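Local coordinates for purine nucleosidase, (IunH-1) (Sulfolobus solfataricus, PDB 3T8J), which belongs to the nucleosidase family of enzymes, built on a mostly parallel beta sheet flanked by helices, and holds a bound sodium ion in this structure, at residues A[35-39]-A[74-80]; A[41-45]-A[88-92]; A[146-150]-A[162-166]; A[218-222]-A[234-238]; A[59-64]-A[96-101]. All coordinates share one frame. Numbering follows the deposited sequence.

Contact 1: A[35-39]-A[74-80]; sequences EGNIS and TVEKVHG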
# COMPACT_ATOMS: atom_id res chain seq x y z
N GLU A 35 -13.39 11.88 19.13
CA GLU A 35 -14.29 11.43 18.05
C GLU A 35 -14.50 9.92 18.10
O GLU A 35 -13.57 9.16 18.50
CB GLU A 35 -13.74 11.86 16.66
CG GLU A 35 -12.69 10.94 16.04
CD GLU A 35 -11.28 11.08 16.62
OE1 GLU A 35 -10.99 12.10 17.28
OE2 GLU A 35 -10.45 10.15 16.34
N GLY A 36 -15.65 9.46 17.65
CA GLY A 36 -15.91 8.03 17.50
C GLY A 36 -17.39 7.71 17.34
O GLY A 36 -17.96 7.98 16.30
N ASN A 37 -17.95 7.07 18.34
CA ASN A 37 -19.26 6.43 18.25
C ASN A 37 -20.37 7.31 17.70
O ASN A 37 -21.16 6.86 16.87
CB ASN A 37 -19.71 5.97 19.64
CG ASN A 37 -19.02 4.70 20.12
OD1 ASN A 37 -18.72 3.79 19.35
ND2 ASN A 37 -18.83 4.62 21.43
N ILE A 38 -20.49 8.54 18.20
CA ILE A 38 -21.61 9.42 17.79
C ILE A 38 -21.12 10.86 17.60
O ILE A 38 -19.95 11.18 17.84
CB ILE A 38 -22.79 9.38 18.80
CG1 ILE A 38 -22.40 10.06 20.11
CG2 ILE A 38 -23.29 7.95 19.01
CD1 ILE A 38 -23.56 10.33 21.04
N SER A 39 -22.00 11.76 17.21
CA SER A 39 -21.64 13.16 17.03
C SER A 39 -20.85 13.69 18.23
O SER A 39 -21.24 13.54 19.39
CB SER A 39 -22.90 14.01 16.81
OG SER A 39 -22.80 15.28 17.41
N THR A 74 -19.23 7.94 12.10
CA THR A 74 -19.93 7.67 13.33
C THR A 74 -20.86 6.45 13.14
O THR A 74 -21.16 6.06 12.00
CB THR A 74 -20.69 8.88 13.82
OG1 THR A 74 -21.59 9.31 12.79
CG2 THR A 74 -19.72 10.03 14.21
N VAL A 75 -21.30 5.86 14.25
CA VAL A 75 -22.16 4.68 14.25
C VAL A 75 -23.41 4.86 15.15
O VAL A 75 -23.69 4.05 16.06
CB VAL A 75 -21.37 3.39 14.56
CG1 VAL A 75 -20.52 2.99 13.32
CG2 VAL A 75 -20.49 3.58 15.80
N GLU A 76 -24.17 5.92 14.89
CA GLU A 76 -25.44 6.12 15.61
C GLU A 76 -26.43 4.99 15.31
O GLU A 76 -27.34 4.76 16.11
CB GLU A 76 -26.01 7.53 15.34
CG GLU A 76 -25.16 8.62 16.03
CD GLU A 76 -25.30 10.02 15.44
OE1 GLU A 76 -26.32 10.29 14.78
OE2 GLU A 76 -24.39 10.86 15.65
N LYS A 77 -26.26 4.25 14.21
CA LYS A 77 -27.10 3.07 13.97
C LYS A 77 -26.89 2.01 15.08
O LYS A 77 -27.80 1.24 15.42
CB LYS A 77 -26.88 2.48 12.57
CG LYS A 77 -25.51 1.82 12.33
CD LYS A 77 -25.35 1.33 10.91
CE LYS A 77 -23.97 0.73 10.63
NZ LYS A 77 -23.91 0.22 9.21
N VAL A 78 -25.66 1.94 15.60
CA VAL A 78 -25.30 0.96 16.60
C VAL A 78 -25.75 1.38 18.00
O VAL A 78 -26.27 0.56 18.76
CB VAL A 78 -23.75 0.73 16.59
CG1 VAL A 78 -23.32 -0.21 17.73
CG2 VAL A 78 -23.24 0.20 15.23
N HIS A 79 -25.55 2.65 18.34
CA HIS A 79 -25.71 3.15 19.73
C HIS A 79 -26.92 4.06 19.94
O HIS A 79 -27.19 4.47 21.07
CB HIS A 79 -24.46 3.91 20.19
CG HIS A 79 -23.20 3.12 20.11
ND1 HIS A 79 -22.83 2.20 21.07
CD2 HIS A 79 -22.22 3.08 19.17
CE1 HIS A 79 -21.69 1.63 20.73
NE2 HIS A 79 -21.30 2.14 19.57
N GLY A 80 -27.63 4.40 18.87
CA GLY A 80 -28.68 5.44 18.92
C GLY A 80 -28.11 6.83 18.66
O GLY A 80 -26.92 7.06 18.84
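The loop 35-39 meets helix 76-79 through well-defined rotamers and one backbone bond. Asn37, with chi1 in the m well, lays its amide beside His79: OD1 is 3.1 Å from NE2 of His79, and ND2 lies over one face of that ring, whose ND1 is hydrogen-bonded to Glu12. The backbone of the same residue supports the approach, as Val75 N donates to Asn37 O at 2.8 Å. Ile38 takes the p well, setting its CG2 3.6 Å from Glu76 CG and 3.7 Å from Gly80 O. Glu76 (m, then t) carries its carboxylate back across the loop, so that OE2 accepts from Ser39 N at 3.0 Å, right before helix 40-53. Thr74, also p, turns CG2 to within 3.4 Å of Gly36 O. Asn37 N is bonded to Asp9, a sodium ligand, and the Asn37 side chain is about 5 Å from the ion; the pairing belongs to the loops that follow strands of an alpha/beta sheet and surround a metal site.

Contact 2: A[41-45]-A[88-92]; sequences EQEVK and TVEPK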
# COMPACT_ATOMS: atom_id res chain seq x y z
N GLU A 41 -20.18 16.66 19.58
CA GLU A 41 -20.69 17.60 20.57
C GLU A 41 -21.70 16.92 21.53
O GLU A 41 -21.78 17.27 22.71
CB GLU A 41 -21.28 18.85 19.92
CG GLU A 41 -20.33 19.63 19.02
CD GLU A 41 -19.20 20.34 19.76
OE1 GLU A 41 -19.33 20.61 20.98
OE2 GLU A 41 -18.17 20.66 19.13
N GLN A 42 -22.41 15.89 21.05
CA GLN A 42 -23.28 15.12 21.92
C GLN A 42 -22.46 14.24 22.88
O GLN A 42 -22.88 14.00 24.02
CB GLN A 42 -24.31 14.29 21.14
CG GLN A 42 -25.36 13.59 22.02
CD GLN A 42 -26.21 14.56 22.85
OE1 GLN A 42 -26.75 15.55 22.31
NE2 GLN A 42 -26.34 14.31 24.15
N GLU A 43 -21.32 13.77 22.42
CA GLU A 43 -20.43 13.00 23.33
C GLU A 43 -19.99 13.82 24.53
O GLU A 43 -19.93 13.31 25.65
CB GLU A 43 -19.21 12.47 22.56
CG GLU A 43 -19.51 11.44 21.51
CD GLU A 43 -18.27 10.97 20.78
OE1 GLU A 43 -17.25 11.71 20.82
OE2 GLU A 43 -18.31 9.88 20.19
N VAL A 44 -19.67 15.10 24.30
CA VAL A 44 -19.31 16.01 25.39
C VAL A 44 -20.48 16.19 26.37
O VAL A 44 -20.35 16.08 27.59
CB VAL A 44 -18.81 17.37 24.86
CG1 VAL A 44 -18.49 18.33 25.99
CG2 VAL A 44 -17.64 17.23 23.89
N LYS A 45 -21.67 16.44 25.83
CA LYS A 45 -22.85 16.60 26.66
C LYS A 45 -23.22 15.33 27.43
O LYS A 45 -23.62 15.40 28.59
CB LYS A 45 -24.04 17.09 25.82
CG LYS A 45 -23.82 18.46 25.11
CD LYS A 45 -23.49 19.60 26.02
CE LYS A 45 -23.36 20.95 25.26
NZ LYS A 45 -24.68 21.50 24.75
N THR A 88 -31.28 12.42 23.51
CA THR A 88 -30.12 13.29 23.45
C THR A 88 -30.13 14.18 24.67
O THR A 88 -30.79 15.22 24.71
CB THR A 88 -30.09 14.12 22.16
OG1 THR A 88 -31.32 14.84 22.02
CG2 THR A 88 -29.91 13.21 20.93
N VAL A 89 -29.38 13.77 25.69
CA VAL A 89 -29.39 14.43 26.98
C VAL A 89 -28.62 15.74 26.97
O VAL A 89 -27.84 16.01 26.06
CB VAL A 89 -28.76 13.53 28.12
CG1 VAL A 89 -29.51 12.21 28.27
CG2 VAL A 89 -27.25 13.28 27.87
N GLU A 90 -28.84 16.54 28.00
CA GLU A 90 -28.21 17.85 28.14
C GLU A 90 -27.96 18.07 29.63
O GLU A 90 -28.90 17.96 30.43
CB GLU A 90 -29.12 18.96 27.55
CG GLU A 90 -28.55 20.40 27.53
CD GLU A 90 -27.33 20.60 26.63
OE1 GLU A 90 -26.94 19.67 25.88
OE2 GLU A 90 -26.75 21.72 26.69
N PRO A 91 -26.72 18.38 30.03
CA PRO A 91 -26.51 18.76 31.43
C PRO A 91 -27.27 20.02 31.81
O PRO A 91 -27.49 20.92 30.97
CB PRO A 91 -25.00 19.02 31.50
CG PRO A 91 -24.65 19.43 30.10
CD PRO A 91 -25.52 18.58 29.21
N LYS A 92 -27.66 20.08 33.08
CA LYS A 92 -28.35 21.24 33.61
C LYS A 92 -27.43 22.35 34.06
O LYS A 92 -27.81 23.52 34.03
CB LYS A 92 -29.26 20.82 34.76
CG LYS A 92 -30.42 19.95 34.33
CD LYS A 92 -31.34 19.66 35.51
CE LYS A 92 -32.42 18.66 35.16
NZ LYS A 92 -33.23 19.13 34.00
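The loop 88-92 is held to helix 40-53 chiefly by two long side chains of the helix, Gln42 and Lys45. Thr88 makes a light start, its CB 3.6 Å from Gln42 OE1. At Val89 the backbone takes over: Gln42 NE2 donates to Val89 O at 3.0 Å in an almost straight bond, while the same amide also bonds Asn46 one helical turn further on. Glu90 then folds its carboxylate toward Lys45 in a salt bridge, with OE2 2.8 Å from Lys45 NZ and a weak second bond of 3.1 Å from that NZ to OE1. Pro91 packs on Lys45, its CD 3.9 Å from the aliphatic Lys45 CD and 3.8 Å from the carbonyl Lys45 O. Gln42 and Lys45, three residues apart, thus present adjacent turns of the helix to the loop. Lys92 N, bonded to Glu52, prolongs the attachment along helix 40-53. Elsewhere on that helix Glu43 and Val44 pack on Ile33 of strand 27-33, which leaves the helix between the sheet and this loop.

Contact 3: A[146-150]-A[162-166]; sequences VMGGA and EFNIW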
# COMPACT_ATOMS: atom_id res chain seq x y z
N VAL A 146 -6.23 -0.48 27.31
CA VAL A 146 -6.77 -0.25 25.97
C VAL A 146 -7.89 -1.24 25.67
O VAL A 146 -7.69 -2.46 25.75
CB VAL A 146 -5.68 -0.41 24.89
CG1 VAL A 146 -6.28 -0.30 23.47
CG2 VAL A 146 -4.58 0.65 25.06
N MET A 147 -9.08 -0.71 25.35
CA MET A 147 -10.10 -1.54 24.70
C MET A 147 -9.85 -1.33 23.21
O MET A 147 -9.99 -0.20 22.69
CB MET A 147 -11.52 -1.12 25.05
CG MET A 147 -12.58 -2.12 24.59
SD MET A 147 -12.88 -2.02 22.79
CE MET A 147 -12.87 -3.76 22.35
N GLY A 148 -9.44 -2.38 22.51
CA GLY A 148 -9.19 -2.23 21.09
C GLY A 148 -8.70 -3.50 20.44
O GLY A 148 -8.18 -4.37 21.10
N GLY A 149 -8.87 -3.55 19.13
CA GLY A 149 -8.34 -4.58 18.29
C GLY A 149 -9.22 -5.80 18.09
O GLY A 149 -10.25 -5.99 18.77
N ALA A 150 -8.78 -6.62 17.15
CA ALA A 150 -9.38 -7.92 16.86
C ALA A 150 -8.21 -8.85 16.54
O ALA A 150 -7.58 -8.78 15.48
CB ALA A 150 -10.39 -7.81 15.70
N GLU A 162 -11.48 -3.69 14.44
CA GLU A 162 -12.24 -3.16 15.55
C GLU A 162 -12.31 -1.62 15.48
O GLU A 162 -11.37 -0.95 15.07
CB GLU A 162 -11.63 -3.64 16.87
CG GLU A 162 -12.30 -3.17 18.12
CD GLU A 162 -11.90 -1.77 18.52
OE1 GLU A 162 -10.72 -1.38 18.26
OE2 GLU A 162 -12.75 -1.08 19.12
N PHE A 163 -13.45 -1.07 15.89
CA PHE A 163 -13.77 0.33 15.72
C PHE A 163 -12.73 1.32 16.27
O PHE A 163 -12.32 2.23 15.56
CB PHE A 163 -15.13 0.61 16.37
CG PHE A 163 -15.64 2.00 16.16
CD1 PHE A 163 -16.22 2.35 14.95
CD2 PHE A 163 -15.57 2.95 17.17
CE1 PHE A 163 -16.72 3.64 14.75
CE2 PHE A 163 -16.07 4.23 16.97
CZ PHE A 163 -16.67 4.56 15.77
N ASN A 164 -12.34 1.18 17.53
CA ASN A 164 -11.45 2.19 18.15
C ASN A 164 -10.14 2.34 17.37
O ASN A 164 -9.69 3.45 17.11
CB ASN A 164 -11.14 1.85 19.60
CG ASN A 164 -12.32 2.06 20.52
OD1 ASN A 164 -13.28 2.76 20.16
ND2 ASN A 164 -12.27 1.47 21.73
N ILE A 165 -9.54 1.21 16.99
CA ILE A 165 -8.29 1.25 16.22
C ILE A 165 -8.54 1.74 14.80
O ILE A 165 -7.79 2.58 14.27
CB ILE A 165 -7.59 -0.13 16.20
CG1 ILE A 165 -7.40 -0.68 17.63
CG2 ILE A 165 -6.22 -0.08 15.43
CD1 ILE A 165 -6.54 0.22 18.53
N TRP A 166 -9.61 1.25 14.16
CA TRP A 166 -9.94 1.64 12.78
C TRP A 166 -10.20 3.17 12.63
O TRP A 166 -9.81 3.77 11.62
CB TRP A 166 -11.18 0.85 12.31
CG TRP A 166 -11.64 1.20 10.93
CD1 TRP A 166 -11.25 0.62 9.74
CD2 TRP A 166 -12.60 2.21 10.58
NE1 TRP A 166 -11.88 1.23 8.68
CE2 TRP A 166 -12.71 2.22 9.17
CE3 TRP A 166 -13.35 3.13 11.33
CZ2 TRP A 166 -13.55 3.09 8.50
CZ3 TRP A 166 -14.19 3.99 10.65
CH2 TRP A 166 -14.28 3.97 9.25
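Glu162 lays its carboxylate over the glycine pair that follows strand 141-147, with OE1 3.3 Å from Gly148 CA and accepting from Gly149 N at 3.0 Å. The same group caps the helix that starts next: Ile165 N donates to Glu162 OE1 at 3.1 Å, and Asn164 N to Glu162 OE2 at 2.8 Å. One N-cap side chain therefore ties the strand's exit to the start of the helix. Chi1 at t and chi2 at m fold the Glu162 side chain back over the start of its own helix, which makes this double use possible. The arrangement illustrates a rule of open alpha/beta sheets, in which loops at the C-terminal ends of parallel strands line the functional site. Here strand 141-147 lies beside strand 116-120, whose following residues Ile121 and Ser122 bind the sodium ion, and the Asn164 side chain is about 5 Å from that ion. Asn164 ND2 donates to Met147 O at 3.0 Å, nearly in line, and lies 3.7 Å from Met147 SD. Ile165 packs on the glycines, its CG1 3.6 Å from Gly149 N; a beta carbon on Gly148 would come within about 3.1 Å of Ile165 CD1, so the close approach depends on the bare backbone.

Contact 4: A[218-222]-A[234-238]; sequences YLHYR and HPHPD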
# COMPACT_ATOMS: atom_id res chain seq x y z
N TYR A 218 -29.16 0.58 27.18
CA TYR A 218 -28.67 -0.61 26.45
C TYR A 218 -29.68 -1.23 25.49
O TYR A 218 -29.30 -2.03 24.64
CB TYR A 218 -28.13 -1.69 27.42
CG TYR A 218 -26.73 -1.36 27.93
CD1 TYR A 218 -26.56 -0.51 29.01
CD2 TYR A 218 -25.58 -1.87 27.31
CE1 TYR A 218 -25.31 -0.16 29.47
CE2 TYR A 218 -24.32 -1.53 27.77
CZ TYR A 218 -24.19 -0.66 28.85
OH TYR A 218 -22.94 -0.30 29.35
N LEU A 219 -30.95 -0.85 25.57
CA LEU A 219 -31.96 -1.49 24.73
C LEU A 219 -31.64 -1.43 23.24
O LEU A 219 -31.72 -2.44 22.54
CB LEU A 219 -33.35 -0.91 24.98
CG LEU A 219 -34.47 -1.65 24.25
CD1 LEU A 219 -34.38 -3.17 24.48
CD2 LEU A 219 -35.80 -1.12 24.70
N HIS A 220 -31.32 -0.24 22.73
CA HIS A 220 -31.04 -0.07 21.28
C HIS A 220 -29.81 -0.88 20.88
O HIS A 220 -29.84 -1.58 19.88
CB HIS A 220 -30.87 1.42 20.92
CG HIS A 220 -30.55 1.67 19.47
ND1 HIS A 220 -31.41 2.30 18.60
CD2 HIS A 220 -29.43 1.39 18.75
CE1 HIS A 220 -30.87 2.37 17.40
NE2 HIS A 220 -29.66 1.83 17.47
N TYR A 221 -28.74 -0.76 21.66
CA TYR A 221 -27.48 -1.47 21.41
C TYR A 221 -27.67 -2.98 21.43
O TYR A 221 -27.10 -3.70 20.60
CB TYR A 221 -26.47 -1.07 22.49
CG TYR A 221 -25.05 -1.57 22.35
CD1 TYR A 221 -24.32 -1.33 21.21
CD2 TYR A 221 -24.40 -2.20 23.43
CE1 TYR A 221 -22.97 -1.74 21.12
CE2 TYR A 221 -23.06 -2.59 23.34
CZ TYR A 221 -22.37 -2.36 22.18
OH TYR A 221 -21.04 -2.74 22.07
N ARG A 222 -28.46 -3.48 22.37
CA ARG A 222 -28.75 -4.90 22.44
C ARG A 222 -29.49 -5.42 21.19
O ARG A 222 -29.14 -6.47 20.62
CB ARG A 222 -29.55 -5.20 23.71
CG ARG A 222 -29.85 -6.67 23.94
CD ARG A 222 -30.63 -6.89 25.24
NE ARG A 222 -30.82 -8.33 25.52
CZ ARG A 222 -29.91 -9.12 26.09
NH1 ARG A 222 -28.73 -8.65 26.48
NH2 ARG A 222 -30.18 -10.41 26.28
N HIS A 234 -25.95 -8.67 24.34
CA HIS A 234 -25.14 -7.50 24.04
C HIS A 234 -23.79 -7.65 24.73
O HIS A 234 -23.67 -8.32 25.76
CB HIS A 234 -25.80 -6.18 24.40
CG HIS A 234 -25.97 -5.93 25.87
ND1 HIS A 234 -27.13 -6.21 26.55
CD2 HIS A 234 -25.13 -5.37 26.77
CE1 HIS A 234 -26.99 -5.85 27.81
NE2 HIS A 234 -25.78 -5.35 27.98
N PRO A 235 -22.76 -7.04 24.13
CA PRO A 235 -21.44 -7.12 24.74
C PRO A 235 -21.12 -5.92 25.64
O PRO A 235 -21.82 -4.91 25.60
CB PRO A 235 -20.54 -7.12 23.52
CG PRO A 235 -21.22 -6.20 22.57
CD PRO A 235 -22.70 -6.43 22.79
N HIS A 236 -20.04 -6.05 26.42
CA HIS A 236 -19.56 -5.00 27.34
C HIS A 236 -18.06 -4.75 27.08
O HIS A 236 -17.21 -5.02 27.95
CB HIS A 236 -19.78 -5.44 28.79
CG HIS A 236 -21.11 -5.05 29.37
ND1 HIS A 236 -21.56 -3.75 29.41
CD2 HIS A 236 -22.05 -5.79 30.02
CE1 HIS A 236 -22.73 -3.70 30.02
NE2 HIS A 236 -23.05 -4.93 30.40
N PRO A 237 -17.71 -4.25 25.89
CA PRO A 237 -16.29 -4.08 25.57
C PRO A 237 -15.56 -3.19 26.57
O PRO A 237 -14.46 -3.54 27.07
CB PRO A 237 -16.30 -3.47 24.16
CG PRO A 237 -17.65 -2.85 24.01
CD PRO A 237 -18.59 -3.72 24.82
N ASP A 238 -16.11 -2.01 26.85
CA ASP A 238 -15.46 -1.05 27.75
C ASP A 238 -15.60 -1.43 29.22
O ASP A 238 -14.65 -1.29 29.99
CB ASP A 238 -16.03 0.35 27.48
CG ASP A 238 -15.96 0.73 26.02
OD1 ASP A 238 -15.00 0.31 25.32
OD2 ASP A 238 -16.87 1.43 25.53
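The guanidinium of Arg222 donates to a histidine ring: NH1, at the end of a side chain extended through chi3, gives a hydrogen bond of 2.9 Å to His234 ND1. It is shared, since NH1 also bonds Val195 O and NH2 forms a salt bridge with Asp197. Beside it Tyr218, His234 and His236 make an aromatic cluster. The Tyr218 ring meets those of His234 and His236 obliquely, with centroids 5.0 and 5.2 Å away, and Tyr218 OH is 3.5 Å from His236 CE1; Asp13 accepts bonds from both Tyr218 and His236. Tyr221 packs on Pro235 and Pro237, with OH 3.5 Å from Pro235 CG and 3.8 Å from Pro237 CD. Tyr221 CE2 lies 3.5 Å from Pro235 O, a buried carbonyl without a polar partner in the model. Helix 209-227 is thereby packed against the loop leading into helix 237-246 and its first residue, Pro237. Because His234 ND1 accepts, the ring cannot be the doubly protonated cation, and NE2, bonded to Tyr214, is the likely site of its proton.

Contact 5: A[59-64]-A[96-101]; sequences PVYPGA and AQEKHA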
# COMPACT_ATOMS: atom_id res chain seq x y z
N PRO A 59 -13.60 17.47 35.89
CA PRO A 59 -13.54 18.23 34.65
C PRO A 59 -13.62 17.35 33.40
O PRO A 59 -13.04 16.25 33.36
CB PRO A 59 -12.19 18.93 34.71
CG PRO A 59 -11.36 18.04 35.62
CD PRO A 59 -12.32 17.51 36.63
N VAL A 60 -14.35 17.85 32.40
CA VAL A 60 -14.49 17.24 31.09
C VAL A 60 -13.76 18.11 30.06
O VAL A 60 -14.07 19.30 29.89
CB VAL A 60 -15.98 17.08 30.68
CG1 VAL A 60 -16.10 16.51 29.28
CG2 VAL A 60 -16.69 16.19 31.74
N TYR A 61 -12.73 17.53 29.43
CA TYR A 61 -11.92 18.22 28.45
C TYR A 61 -12.21 17.72 27.03
O TYR A 61 -11.85 16.58 26.68
CB TYR A 61 -10.42 18.01 28.76
CG TYR A 61 -9.96 18.57 30.08
CD1 TYR A 61 -9.59 19.90 30.20
CD2 TYR A 61 -9.85 17.76 31.23
CE1 TYR A 61 -9.20 20.42 31.38
CE2 TYR A 61 -9.42 18.29 32.43
CZ TYR A 61 -9.10 19.62 32.51
OH TYR A 61 -8.69 20.18 33.71
N PRO A 62 -12.83 18.57 26.20
CA PRO A 62 -13.01 18.18 24.82
C PRO A 62 -11.66 18.06 24.11
O PRO A 62 -10.82 18.95 24.22
CB PRO A 62 -13.86 19.32 24.24
CG PRO A 62 -14.57 19.91 25.45
CD PRO A 62 -13.45 19.88 26.47
N GLY A 63 -11.50 17.00 23.34
CA GLY A 63 -10.26 16.77 22.59
C GLY A 63 -10.48 16.78 21.09
O GLY A 63 -11.26 17.58 20.55
N ALA A 64 -9.78 15.89 20.40
CA ALA A 64 -9.90 15.78 18.95
C ALA A 64 -11.33 15.48 18.50
O ALA A 64 -11.96 14.59 19.06
CB ALA A 64 -8.96 14.68 18.42
N ALA A 96 -18.26 22.11 29.80
CA ALA A 96 -16.95 21.61 29.39
C ALA A 96 -15.85 22.62 29.69
O ALA A 96 -16.07 23.83 29.67
CB ALA A 96 -16.96 21.29 27.90
N GLN A 97 -14.65 22.11 29.99
CA GLN A 97 -13.48 22.94 30.08
C GLN A 97 -13.09 23.48 28.70
O GLN A 97 -13.43 22.88 27.68
CB GLN A 97 -12.29 22.13 30.65
CG GLN A 97 -12.56 21.47 32.01
CD GLN A 97 -12.84 22.47 33.11
OE1 GLN A 97 -12.08 23.43 33.32
NE2 GLN A 97 -13.93 22.25 33.84
N GLU A 98 -12.33 24.57 28.68
CA GLU A 98 -11.82 25.13 27.41
C GLU A 98 -10.56 24.45 26.88
O GLU A 98 -10.38 24.29 25.67
CB GLU A 98 -11.57 26.63 27.55
CG GLU A 98 -12.77 27.42 27.99
CD GLU A 98 -13.55 27.98 26.82
OE1 GLU A 98 -13.63 27.29 25.78
OE2 GLU A 98 -14.08 29.12 26.96
N LYS A 99 -9.71 24.01 27.79
CA LYS A 99 -8.42 23.41 27.43
C LYS A 99 -8.57 22.10 26.65
O LYS A 99 -9.40 21.28 27.01
CB LYS A 99 -7.62 23.15 28.71
CG LYS A 99 -6.23 22.63 28.50
CD LYS A 99 -5.49 22.43 29.84
CE LYS A 99 -5.14 23.73 30.52
NZ LYS A 99 -4.02 24.45 29.83
N HIS A 100 -7.79 21.92 25.59
CA HIS A 100 -7.78 20.71 24.80
C HIS A 100 -7.37 19.53 25.66
O HIS A 100 -6.43 19.63 26.44
CB HIS A 100 -6.79 20.84 23.61
CG HIS A 100 -6.96 19.82 22.54
ND1 HIS A 100 -6.64 18.49 22.70
CD2 HIS A 100 -7.37 19.94 21.25
CE1 HIS A 100 -6.87 17.84 21.57
NE2 HIS A 100 -7.34 18.70 20.68
N ALA A 101 -8.08 18.41 25.52
CA ALA A 101 -7.74 17.17 26.20
C ALA A 101 -6.25 16.82 26.15
O ALA A 101 -5.71 16.35 27.14
CB ALA A 101 -8.53 16.00 25.64
O HOH W 1 -15.94 20.34 33.02
O HOH W 2 -11.21 21.73 24.23
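Tyr61, Gln97 and Pro62 lose the most surface in this contact, and the rest can be read from them. Gln97 CG sits over the face of the Tyr61 ring, 3.9 Å from its centroid in a CH-pi contact, while Lys99 O approaches the ring edge, 3.5 Å from Tyr61 CD1. Gln97 is held through its backbone, whose N donates to Val60 O at 2.9 Å, and through its side chain, whose NE2 donates to water 1 at 2.9 Å; Val60 N donates to the same water at 3.0 Å. Strand 60-62 is an outermost strand of the chain's sheet. Tyr61 bonds through its backbone to strand 27-33 within the sheet, whereas the carbonyls of Val60 and Pro62 turn to the segment 96-101, which runs in the same direction along the other edge and bows outward between its two bonds. Pro62 makes the second of these, its O accepting from Ala101 N at 3.1 Å at the start of helix 101-111; its CG rests 3.7 Å from Ala96 CB, and its CD 3.2 Å from Gln97 O. Next along, Gly63 CA lies over the His100 ring, 4.0 Å from the centroid, and a beta carbon on Gly63 would clash with Ala101 CB. His100 ND1 caps Ala102 N, and the ring also packs on Leu133 of a neighbouring subunit.

From the N terminus, the first halves of contacts 1, 2 and 5 come in turn, followed by their second halves in the same order, so the three cross one another and the region 35-101 is closed by interleaved loops. Glu43 reaches back to Ile38 N between contacts 1 and 2, Glu35 N meets Ala64 O between contacts 1 and 5, and Val44 packs on Ala96 between 2 and 5. Contacts 3 and 4 follow in series, each closing a short connection of 11 residues. Phe163 joins contact 3 to contact 1, Met147 of strand 141-147 meets Pro237 of helix 237-246 in contact 4, and His220 bonds Lys77 O, tying helix 209-227 back to contact 1.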